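Local coordinates for conserved Hypothetical Protein TT1486 (Thermus thermophilus, PDB 2CU5) that is of uncharacterised function but belongs to the UPF0047 (YjbQ) family and may act as a secondary thiamine-phosphate synthase, at residues G44-G50 with W108-A114. Residues are numbered along the deposited sequence.
Sequences GLTVQEG and WQQVFLA
Two extended antiparallel strands, 44-48 and 110-114, pair in the small three-stranded sheet of this UPF0047-family protein, where 110-115 runs between 43-48 and 15-18; their axes lie 4.5 Å apart, 151° between directions. G44, T46 and Q48 form hydrogen-bonded pairs with A114, F112 and Q110; L45-L113 and V47-V111 are the non-hydrogen-bonded pairs between them. Each hydrogen-bonded pair makes two bonds, for example T46 N to F112 O (3.1 Å) and F112 N to T46 O (2.9 Å).

F112 buries most surface here. With chi1 near -69° (m), its ring leans over the neighbouring strand toward the 48-50 end, its edge meeting Q48 O (F112 CE2, 3.5 Å) and G50 CA (F112 CZ, 3.7 Å); an ideal CB on G50 would come within 3.0 Å of F112 CZ, so a glycine suits the spot. V47 (chi1 t) shares the opposite face with L45, V111 and L113; the first three, branched aliphatics, pack on L94 and L96 of the larger sheet. Beta-branched T46 (phi/psi -151/159, chi1 t) suits a strand, its CG2 4.0 Å from F112 CB.

In the second subunit, H84 ND1 hydrogen-bonds Q48 OE1 and T41 O bonds Q48 NE2. Q109 OE1 accepts from G106 N; Q109 NE2 bonds V38 O of that subunit and donates to a water (2.8 Å) that donates to V47 O (2.9 Å). Beyond the last pair, a CA-H...O contact joins E49 CA to W108 O at 3.1 Å.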
# COMPACT_ATOMS: atom_id res chain seq x y z
N GLY A 44 9.16 -3.91 5.07
CA GLY A 44 8.34 -2.97 4.33
C GLY A 44 8.66 -1.52 4.61
O GLY A 44 9.56 -1.21 5.38
N LEU A 45 7.91 -0.62 3.97
CA LEU A 45 8.08 0.81 4.16
C LEU A 45 6.72 1.38 4.54
O LEU A 45 5.71 1.04 3.94
CB LEU A 45 8.56 1.49 2.87
CG LEU A 45 9.99 1.21 2.44
CD1 LEU A 45 10.22 1.79 1.05
CD2 LEU A 45 10.96 1.80 3.46
N THR A 46 6.70 2.25 5.54
CA THR A 46 5.45 2.84 5.98
C THR A 46 5.70 4.22 6.56
O THR A 46 6.82 4.56 6.94
CB THR A 46 4.77 1.96 7.06
OG1 THR A 46 3.48 2.49 7.38
CG2 THR A 46 5.61 1.93 8.33
N VAL A 47 4.64 5.02 6.59
CA VAL A 47 4.71 6.34 7.19
C VAL A 47 3.81 6.25 8.42
O VAL A 47 2.61 6.00 8.30
CB VAL A 47 4.15 7.44 6.25
CG1 VAL A 47 4.12 8.76 6.99
CG2 VAL A 47 5.03 7.55 5.00
N GLN A 48 4.39 6.43 9.60
CA GLN A 48 3.62 6.34 10.83
C GLN A 48 4.15 7.26 11.92
O GLN A 48 5.04 8.07 11.68
CB GLN A 48 3.59 4.89 11.32
CG GLN A 48 2.30 4.16 10.97
CD GLN A 48 1.09 4.84 11.58
OE1 GLN A 48 1.11 5.23 12.75
NE2 GLN A 48 0.03 4.99 10.80
N GLU A 49 3.60 7.12 13.13
CA GLU A 49 4.02 7.97 14.23
C GLU A 49 5.18 7.41 15.05
O GLU A 49 5.18 6.25 15.44
CB GLU A 49 2.83 8.22 15.17
CG GLU A 49 3.10 9.34 16.16
CD GLU A 49 2.08 9.42 17.27
OE1 GLU A 49 0.87 9.27 17.00
OE2 GLU A 49 2.50 9.65 18.42
N GLY A 50 6.17 8.27 15.30
CA GLY A 50 7.32 7.86 16.08
C GLY A 50 7.38 8.60 17.41
O GLY A 50 8.01 8.13 18.36
N TRP A 108 2.83 14.40 13.00
CA TRP A 108 3.15 13.16 13.72
C TRP A 108 3.62 12.03 12.82
O TRP A 108 3.48 10.86 13.18
CB TRP A 108 1.94 12.69 14.52
CG TRP A 108 1.40 13.73 15.44
CD1 TRP A 108 0.33 14.54 15.22
CD2 TRP A 108 1.94 14.11 16.71
NE1 TRP A 108 0.16 15.41 16.27
CE2 TRP A 108 1.13 15.16 17.21
CE3 TRP A 108 3.01 13.66 17.48
CZ2 TRP A 108 1.38 15.77 18.44
CZ3 TRP A 108 3.26 14.27 18.72
CH2 TRP A 108 2.44 15.32 19.18
N GLN A 109 4.18 12.37 11.66
CA GLN A 109 4.64 11.36 10.72
C GLN A 109 6.15 11.26 10.58
O GLN A 109 6.86 12.26 10.63
CB GLN A 109 4.06 11.61 9.33
CG GLN A 109 2.56 11.44 9.19
CD GLN A 109 2.11 11.72 7.76
OE1 GLN A 109 2.48 12.74 7.18
NE2 GLN A 109 1.31 10.82 7.19
N GLN A 110 6.62 10.03 10.40
CA GLN A 110 8.03 9.73 10.19
C GLN A 110 8.08 8.56 9.21
O GLN A 110 7.13 7.77 9.13
CB GLN A 110 8.70 9.32 11.52
CG GLN A 110 8.90 10.47 12.49
CD GLN A 110 10.01 11.42 12.07
OE1 GLN A 110 11.19 11.15 12.28
NE2 GLN A 110 9.63 12.53 11.44
N VAL A 111 9.16 8.46 8.43
CA VAL A 111 9.29 7.38 7.47
C VAL A 111 10.01 6.21 8.13
O VAL A 111 11.11 6.38 8.67
CB VAL A 111 10.08 7.84 6.22
CG1 VAL A 111 10.17 6.71 5.21
CG2 VAL A 111 9.40 9.05 5.61
N PHE A 112 9.39 5.03 8.09
CA PHE A 112 9.96 3.85 8.71
C PHE A 112 10.24 2.68 7.79
O PHE A 112 9.49 2.40 6.85
CB PHE A 112 9.03 3.32 9.81
CG PHE A 112 8.92 4.21 11.01
CD1 PHE A 112 9.93 4.23 11.96
CD2 PHE A 112 7.80 5.00 11.19
CE1 PHE A 112 9.82 5.04 13.10
CE2 PHE A 112 7.68 5.81 12.31
CZ PHE A 112 8.69 5.83 13.27
N LEU A 113 11.34 1.99 8.08
CA LEU A 113 11.66 0.77 7.36
C LEU A 113 11.13 -0.26 8.35
O LEU A 113 11.66 -0.40 9.45
CB LEU A 113 13.17 0.59 7.18
CG LEU A 113 13.56 -0.56 6.23
CD1 LEU A 113 15.07 -0.57 6.05
CD2 LEU A 113 13.08 -1.89 6.79
N ALA A 114 10.06 -0.95 7.99
CA ALA A 114 9.46 -1.94 8.87
C ALA A 114 10.12 -3.31 8.70
O ALA A 114 9.83 -4.02 7.75
CB ALA A 114 7.96 -2.04 8.59
O HOH W 1 0.97 8.35 8.43